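Local coordinates for paenibacillus xanthan lyase (Paenibacillus, PDB 6F2P), which probably removes terminal mannosyl residues from the side chains of the polysaccharide xanthan by beta-elimination, as a promiscuous polysaccharide lyase of family 8, at residues F217-Y222 with G227-E232; T221-N226 with T447-S452; R281-S286 with N393-N398. All coordinates share one frame; numbering follows the deposited sequence.

Interaction 1: residues F217-Y222 with G227-E232; sequences FVQHTY and GGYGSE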
# COMPACT_ATOMS: atom_id res chain seq x y z
N PHE A 217 2.91 -9.72 -3.29
CA PHE A 217 3.86 -10.21 -4.27
C PHE A 217 3.65 -9.46 -5.57
O PHE A 217 2.54 -9.36 -6.07
CB PHE A 217 3.71 -11.70 -4.53
CG PHE A 217 4.69 -12.24 -5.53
CD1 PHE A 217 5.94 -12.69 -5.14
CD2 PHE A 217 4.37 -12.28 -6.88
CE1 PHE A 217 6.84 -13.17 -6.06
CE2 PHE A 217 5.28 -12.76 -7.81
CZ PHE A 217 6.51 -13.21 -7.39
N VAL A 218 4.74 -8.93 -6.12
CA VAL A 218 4.68 -8.22 -7.38
C VAL A 218 5.59 -8.88 -8.39
O VAL A 218 6.71 -9.26 -8.07
CB VAL A 218 5.10 -6.75 -7.20
CG1 VAL A 218 5.34 -6.07 -8.55
CG2 VAL A 218 4.05 -6.00 -6.40
N GLN A 219 5.12 -9.02 -9.62
CA GLN A 219 5.94 -9.55 -10.70
C GLN A 219 5.61 -8.74 -11.95
O GLN A 219 4.57 -8.07 -12.00
CB GLN A 219 5.69 -11.04 -10.89
CG GLN A 219 6.64 -11.73 -11.86
CD GLN A 219 8.12 -11.51 -11.52
OE1 GLN A 219 8.82 -10.80 -12.23
NE2 GLN A 219 8.59 -12.14 -10.44
N HIS A 220 6.49 -8.79 -12.94
CA HIS A 220 6.41 -7.93 -14.11
C HIS A 220 6.36 -6.47 -13.70
O HIS A 220 5.69 -5.64 -14.33
CB HIS A 220 5.23 -8.31 -15.01
CG HIS A 220 5.40 -9.63 -15.68
ND1 HIS A 220 4.57 -10.07 -16.69
CD2 HIS A 220 6.32 -10.60 -15.50
CE1 HIS A 220 4.97 -11.26 -17.10
NE2 HIS A 220 6.03 -11.61 -16.39
N THR A 221 7.08 -6.20 -12.61
CA THR A 221 7.33 -4.85 -12.10
C THR A 221 6.15 -4.14 -11.44
O THR A 221 6.34 -3.46 -10.43
CB THR A 221 7.99 -3.95 -13.17
OG1 THR A 221 9.08 -4.65 -13.76
CG2 THR A 221 8.51 -2.68 -12.54
N TYR A 222 4.94 -4.31 -11.97
CA TYR A 222 3.80 -3.51 -11.50
C TYR A 222 2.50 -4.28 -11.25
O TYR A 222 1.43 -3.67 -11.23
CB TYR A 222 3.48 -2.39 -12.51
CG TYR A 222 4.67 -1.56 -12.94
CD1 TYR A 222 5.29 -0.69 -12.05
CD2 TYR A 222 5.16 -1.63 -14.24
CE1 TYR A 222 6.38 0.09 -12.44
CE2 TYR A 222 6.25 -0.86 -14.64
CZ TYR A 222 6.85 -0.01 -13.74
OH TYR A 222 7.93 0.76 -14.14
N GLY A 227 -0.92 -15.14 -6.76
CA GLY A 227 -1.56 -16.32 -7.33
C GLY A 227 -0.94 -16.81 -8.62
O GLY A 227 -1.10 -17.97 -8.98
N GLY A 228 -0.21 -15.94 -9.32
CA GLY A 228 0.43 -16.34 -10.56
C GLY A 228 1.87 -16.80 -10.40
O GLY A 228 2.14 -17.97 -10.12
N TYR A 229 2.80 -15.87 -10.60
CA TYR A 229 4.21 -16.17 -10.49
C TYR A 229 4.61 -16.59 -9.09
O TYR A 229 5.34 -17.57 -8.91
CB TYR A 229 5.05 -14.97 -10.96
CG TYR A 229 4.94 -14.77 -12.45
CD1 TYR A 229 5.72 -15.51 -13.33
CD2 TYR A 229 4.03 -13.86 -12.98
CE1 TYR A 229 5.60 -15.35 -14.71
CE2 TYR A 229 3.91 -13.69 -14.36
CZ TYR A 229 4.70 -14.44 -15.22
OH TYR A 229 4.58 -14.27 -16.58
N GLY A 230 4.13 -15.86 -8.09
CA GLY A 230 4.54 -16.12 -6.71
C GLY A 230 4.17 -17.54 -6.32
O GLY A 230 4.89 -18.22 -5.58
N SER A 231 3.03 -17.98 -6.82
CA SER A 231 2.56 -19.32 -6.61
C SER A 231 3.59 -20.35 -7.13
O SER A 231 3.94 -21.29 -6.41
CB SER A 231 1.22 -19.49 -7.31
OG SER A 231 0.53 -20.61 -6.82
N GLU A 232 4.08 -20.15 -8.35
CA GLU A 232 5.06 -21.09 -8.87
C GLU A 232 6.43 -21.01 -8.18
O GLU A 232 7.11 -22.03 -8.05
CB GLU A 232 5.14 -21.10 -10.42
CG GLU A 232 5.84 -19.93 -11.10
CD GLU A 232 5.30 -19.67 -12.52
OE1 GLU A 232 4.09 -19.39 -12.68
OE2 GLU A 232 6.09 -19.72 -13.49
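Phe217, Gln219 and His220 meet Tyr229 and Gly230 in a mainly aromatic contact, where strand 217-219 and the turn after it lie against the first turn of helix 229-244. At the inner end a glycine does the packing: CA of Gly230 sits over the centre of the Phe217 ring, 3.6 Å from the centroid and 12° off the normal, a CH-pi contact. Gly230, having no side chain, lets the helix backbone lie directly on the ring. CE2 of Phe217 lies 3.9 Å from CB of Tyr229.

Two residues further along the strand, Gln219 crosses Tyr229 at about a right angle and lays its CG 3.5 Å from Tyr229 CG. Its chain then bends at chi2 (54°), bringing OE1 back to accept a 3.2 Å hydrogen bond from the backbone N of His220. Both segments belong to the N-terminal alpha-helical domain of family 8 polysaccharide lyases, whose active sites pair a histidine with a tyrosine; His220 beside Tyr229 is consistent with that site. Their rings meet obliquely, centroids 4.7 Å apart and planes at 45°, with Tyr229 CE2 over one face of the imidazole near its rim. NE2 of His220 lies 3.0 Å from Tyr229 OH; that hydroxyl is hydrogen-bonded to NH1 of Arg283, while ND1 of His220 faces Glu395. Replacing Tyr229 with an alanine would probably leave Gln219 CG and one imidazole face without their aromatic cover, and Arg283 without its hydroxyl partner. Edge-to-face contacts with rings elsewhere continue the aromatic cluster: Phe211 meets Phe217, and Tyr225 meets Tyr229.

Interaction 2: residues T221-N226 with T447-S452; sequences TYYAYN and TANSRS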
# COMPACT_ATOMS: atom_id res chain seq x y z
N THR A 221 7.08 -6.20 -12.61
CA THR A 221 7.33 -4.85 -12.10
C THR A 221 6.15 -4.14 -11.44
O THR A 221 6.34 -3.46 -10.43
CB THR A 221 7.99 -3.95 -13.17
OG1 THR A 221 9.08 -4.65 -13.76
CG2 THR A 221 8.51 -2.68 -12.54
N TYR A 222 4.94 -4.31 -11.97
CA TYR A 222 3.80 -3.51 -11.50
C TYR A 222 2.50 -4.28 -11.25
O TYR A 222 1.43 -3.67 -11.23
CB TYR A 222 3.48 -2.39 -12.51
CG TYR A 222 4.67 -1.56 -12.94
CD1 TYR A 222 5.29 -0.69 -12.05
CD2 TYR A 222 5.16 -1.63 -14.24
CE1 TYR A 222 6.38 0.09 -12.44
CE2 TYR A 222 6.25 -0.86 -14.64
CZ TYR A 222 6.85 -0.01 -13.74
OH TYR A 222 7.93 0.76 -14.14
N TYR A 223 2.57 -5.59 -11.07
CA TYR A 223 1.33 -6.37 -10.98
C TYR A 223 1.24 -7.24 -9.75
O TYR A 223 2.20 -7.88 -9.35
CB TYR A 223 1.09 -7.18 -12.26
CG TYR A 223 1.19 -6.32 -13.49
CD1 TYR A 223 2.41 -6.12 -14.11
CD2 TYR A 223 0.08 -5.66 -14.01
CE1 TYR A 223 2.54 -5.31 -15.20
CE2 TYR A 223 0.20 -4.84 -15.12
CZ TYR A 223 1.43 -4.67 -15.71
OH TYR A 223 1.59 -3.86 -16.81
N ALA A 224 0.06 -7.24 -9.14
CA ALA A 224 -0.24 -8.12 -8.01
C ALA A 224 -0.22 -9.55 -8.52
O ALA A 224 -0.98 -9.89 -9.42
CB ALA A 224 -1.61 -7.78 -7.46
N TYR A 225 0.65 -10.38 -7.97
CA TYR A 225 0.87 -11.69 -8.57
C TYR A 225 1.11 -12.88 -7.63
O TYR A 225 1.74 -13.85 -8.02
CB TYR A 225 2.01 -11.63 -9.60
CG TYR A 225 1.51 -11.77 -11.03
CD1 TYR A 225 0.77 -12.88 -11.42
CD2 TYR A 225 1.79 -10.79 -11.97
CE1 TYR A 225 0.31 -13.00 -12.72
CE2 TYR A 225 1.34 -10.91 -13.27
CZ TYR A 225 0.60 -12.01 -13.64
OH TYR A 225 0.15 -12.11 -14.93
N ASN A 226 0.59 -12.80 -6.40
CA ASN A 226 0.72 -13.91 -5.47
C ASN A 226 0.22 -15.22 -6.07
O ASN A 226 0.85 -16.26 -5.93
CB ASN A 226 -0.05 -13.65 -4.17
CG ASN A 226 0.41 -12.40 -3.46
OD1 ASN A 226 0.58 -11.33 -4.07
ND2 ASN A 226 0.62 -12.51 -2.15
N THR A 447 -6.90 0.37 -22.08
CA THR A 447 -5.54 -0.01 -22.39
C THR A 447 -4.91 -0.86 -21.28
O THR A 447 -4.94 -0.48 -20.10
CB THR A 447 -4.69 1.25 -22.63
OG1 THR A 447 -5.25 1.98 -23.72
CG2 THR A 447 -3.24 0.90 -22.93
N ALA A 448 -4.36 -2.00 -21.66
CA ALA A 448 -3.75 -2.93 -20.73
C ALA A 448 -2.36 -2.48 -20.28
O ALA A 448 -1.75 -1.60 -20.87
CB ALA A 448 -3.66 -4.30 -21.34
N ASN A 449 -1.87 -3.13 -19.22
CA ASN A 449 -0.50 -2.97 -18.78
C ASN A 449 -0.11 -1.54 -18.47
O ASN A 449 1.01 -1.12 -18.77
CB ASN A 449 0.47 -3.56 -19.82
CG ASN A 449 -0.01 -4.88 -20.38
OD1 ASN A 449 -0.49 -5.75 -19.65
ND2 ASN A 449 0.10 -5.04 -21.69
N SER A 450 -1.03 -0.79 -17.86
CA SER A 450 -0.83 0.63 -17.63
C SER A 450 -1.11 1.04 -16.19
O SER A 450 -2.01 0.50 -15.54
CB SER A 450 -1.76 1.43 -18.54
OG SER A 450 -1.63 1.01 -19.88
N ARG A 451 -0.37 2.03 -15.70
CA ARG A 451 -0.62 2.60 -14.38
C ARG A 451 -1.34 3.93 -14.55
O ARG A 451 -1.21 4.58 -15.59
CB ARG A 451 0.69 2.78 -13.62
CG ARG A 451 1.56 1.55 -13.71
CD ARG A 451 2.73 1.56 -12.74
NE ARG A 451 3.71 2.62 -12.99
CZ ARG A 451 4.44 2.73 -14.09
NH1 ARG A 451 4.31 1.86 -15.08
NH2 ARG A 451 5.31 3.73 -14.20
N SER A 452 -2.11 4.33 -13.54
CA SER A 452 -2.85 5.59 -13.60
C SER A 452 -1.90 6.73 -13.31
O SER A 452 -0.72 6.51 -12.99
CB SER A 452 -4.00 5.61 -12.58
OG SER A 452 -3.54 5.80 -11.25
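Tyr222 and Arg451 form a flat cation-pi stack across the boundary between the alpha-helical domain and the super-sandwich domain of the family 8 lyase fold. Tyr222 belongs to the turn that leads into strand 223-224, whereas Arg451 sits in the loop between strands 439-441 and 457-462.

Traced outward, the two side chains cross at a slant, and the tyrosine atoms meet the arginine in turn. CB of Tyr222 lies 4.0 Å from CD of Arg451. CG and CD1 come onto the same methylene, so this end of the ring is met by hydrocarbon. Further out, CE1 faces NE and CZ of Arg451, and CE2 lies 3.4 Å from NH1. CZ has NH1 and CZ of the arginine over it, and OH ends near the two terminal nitrogens, NH1 and NH2. The guanidinium is thus nearly parallel to the ring, the planes 13° apart and the centres separated by 3.8 Å. Arg451 reaches this position because its chain bends at chi3 (-64°), which turns the head back over the phenol. The other face of Tyr222 is taken by CG2 of its own neighbour Thr221, so the ring is sandwiched between a methyl and a cation.

Alongside, Tyr223 approaches the loop with its hydroxyl end. CA of Asn449 lies at the edge of the Tyr223 ring, and the Asn449 amide, turned 86° from that ring, spends its OD1 on the backbone N of Ser396. The guanidinium has a further hold: NE of Arg451 hydrogen-bonds the carbonyl O of Ser389.

Interaction 3: residues R281-S286 with N393-N398; sequences RGREIS and NYESIN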
# COMPACT_ATOMS: atom_id res chain seq x y z
N ARG A 281 -4.11 -13.15 -9.10
CA ARG A 281 -3.66 -14.14 -10.07
C ARG A 281 -3.31 -13.53 -11.42
O ARG A 281 -3.02 -14.26 -12.38
CB ARG A 281 -4.68 -15.27 -10.22
CG ARG A 281 -4.96 -16.01 -8.92
CD ARG A 281 -5.66 -17.33 -9.13
NE ARG A 281 -6.85 -17.23 -9.97
CZ ARG A 281 -6.97 -17.76 -11.19
NH1 ARG A 281 -5.95 -18.43 -11.72
NH2 ARG A 281 -8.09 -17.61 -11.89
N GLY A 282 -3.32 -12.21 -11.49
CA GLY A 282 -2.96 -11.50 -12.71
C GLY A 282 -3.65 -12.04 -13.94
O GLY A 282 -4.86 -12.30 -13.93
N ARG A 283 -2.87 -12.23 -15.01
CA ARG A 283 -3.45 -12.64 -16.29
C ARG A 283 -4.02 -14.05 -16.27
O ARG A 283 -4.73 -14.45 -17.19
CB ARG A 283 -2.43 -12.49 -17.43
CG ARG A 283 -1.37 -13.58 -17.50
CD ARG A 283 -0.38 -13.24 -18.61
NE ARG A 283 0.53 -14.35 -18.85
CZ ARG A 283 1.75 -14.45 -18.33
NH1 ARG A 283 2.22 -13.49 -17.54
NH2 ARG A 283 2.51 -15.50 -18.61
N GLU A 284 -3.74 -14.79 -15.20
CA GLU A 284 -4.15 -16.19 -15.14
C GLU A 284 -5.64 -16.42 -14.90
O GLU A 284 -6.10 -17.56 -14.93
CB GLU A 284 -3.31 -16.94 -14.12
CG GLU A 284 -1.85 -16.83 -14.45
CD GLU A 284 -1.03 -17.79 -13.65
OE1 GLU A 284 -1.64 -18.66 -12.98
OE2 GLU A 284 0.23 -17.69 -13.68
N ILE A 285 -6.39 -15.34 -14.70
CA ILE A 285 -7.83 -15.48 -14.50
C ILE A 285 -8.46 -15.89 -15.82
O ILE A 285 -9.61 -16.33 -15.84
CB ILE A 285 -8.49 -14.18 -14.00
CG1 ILE A 285 -8.26 -13.03 -14.98
CG2 ILE A 285 -7.98 -13.82 -12.61
CD1 ILE A 285 -9.11 -11.79 -14.69
N SER A 286 -7.70 -15.76 -16.90
CA SER A 286 -8.17 -16.13 -18.24
C SER A 286 -7.84 -17.56 -18.65
O SER A 286 -8.00 -17.91 -19.81
CB SER A 286 -7.63 -15.17 -19.30
OG SER A 286 -6.24 -15.34 -19.47
N ASN A 393 -3.17 -1.54 -14.06
CA ASN A 393 -4.59 -1.88 -14.03
C ASN A 393 -4.84 -3.37 -14.16
O ASN A 393 -5.46 -3.98 -13.29
CB ASN A 393 -5.40 -1.07 -15.07
CG ASN A 393 -4.72 -1.00 -16.44
OD1 ASN A 393 -3.80 -1.76 -16.74
ND2 ASN A 393 -5.21 -0.09 -17.28
N TYR A 394 -4.34 -3.97 -15.23
CA TYR A 394 -4.33 -5.42 -15.38
C TYR A 394 -3.26 -5.79 -16.39
O TYR A 394 -2.77 -4.93 -17.13
CB TYR A 394 -5.68 -5.94 -15.87
CG TYR A 394 -6.00 -5.50 -17.28
CD1 TYR A 394 -6.30 -4.17 -17.55
CD2 TYR A 394 -5.99 -6.40 -18.33
CE1 TYR A 394 -6.60 -3.75 -18.83
CE2 TYR A 394 -6.29 -5.98 -19.63
CZ TYR A 394 -6.59 -4.66 -19.87
OH TYR A 394 -6.89 -4.23 -21.14
N GLU A 395 -2.91 -7.07 -16.44
CA GLU A 395 -1.93 -7.51 -17.40
C GLU A 395 -2.56 -8.31 -18.52
O GLU A 395 -3.31 -9.26 -18.29
CB GLU A 395 -0.83 -8.34 -16.75
CG GLU A 395 0.25 -8.70 -17.74
CD GLU A 395 1.30 -9.61 -17.17
OE1 GLU A 395 2.49 -9.24 -17.25
OE2 GLU A 395 0.95 -10.69 -16.65
N SER A 396 -2.25 -7.92 -19.75
CA SER A 396 -2.61 -8.72 -20.90
C SER A 396 -1.41 -8.81 -21.83
O SER A 396 -0.99 -7.81 -22.42
CB SER A 396 -3.82 -8.13 -21.62
OG SER A 396 -4.16 -8.93 -22.74
N ILE A 397 -0.83 -10.00 -21.92
CA ILE A 397 0.21 -10.26 -22.91
C ILE A 397 -0.07 -11.60 -23.58
O ILE A 397 -0.83 -12.41 -23.04
CB ILE A 397 1.60 -10.30 -22.29
CG1 ILE A 397 1.67 -11.38 -21.21
CG2 ILE A 397 1.96 -8.94 -21.73
CD1 ILE A 397 2.94 -11.34 -20.40
N ASN A 398 0.54 -11.81 -24.74
CA ASN A 398 0.38 -13.06 -25.50
C ASN A 398 -1.05 -13.51 -25.64
O ASN A 398 -1.32 -14.71 -25.56
CB ASN A 398 1.18 -14.20 -24.86
CG ASN A 398 2.56 -13.78 -24.42
OD1 ASN A 398 3.25 -13.04 -25.13
ND2 ASN A 398 2.96 -14.23 -23.23
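Arg283 and Glu395 make the firm half, a salt bridge between two side chains that run side by side in the same direction. NH1 of Arg283 donates to OE2 of Glu395 over 3.2 Å at 163°, and is also hydrogen-bonded to Tyr229 OH. The carboxylate oxygen lies in the guanidinium plane but is itself met from above the plane of its own group. Arg283 CG stands between the backbone N and the carbonyl carbon (chi1 77°), from where an extended chain carries CD to within 3.5 Å of Glu395 OE2. OE1 of Glu395 lies close to His220 ND1 and OE2 to Tyr225 OH, at distances too short to be trusted.

The other half is looser and nearer solvent. Ile397, partly exposed, crosses the arginine and sets CD1 over one guanidinium face, 3.6 Å from NH1, while CG1 touches CD at 3.8 Å. NE of Arg283 has a second salt bridge, to Glu400.

One segment carries a short 3-10 turn of the alpha-helical domain, the other is a loop of the super-sandwich domain. Arg283 close to Tyr229 and His220, where the two domains meet, is consistent with the active-site cleft of family 8 lyases.

How the interactions relate
From the N terminus, interaction 1 comes first and closes a short loop: strand 217-219 turns through 220-222 to strand 223-224, its neighbour in the sheet, and four intervening residues lead to the start of helix 229-244. Interaction 2 leaves from the same turn, sharing Thr221 and Tyr222, and closes a loop of 220 residues by reaching 447-452. Interaction 3, joining 281-286 to 393-398, opens and closes inside that loop. Interaction 1 thus lies wholly within the alpha-helical domain, while interactions 2 and 3, whose centres are about 9 Å apart, tie it to the super-sandwich domain. Segments 393-398 and 447-452 touch directly, through Ser450 O and Asn393 N.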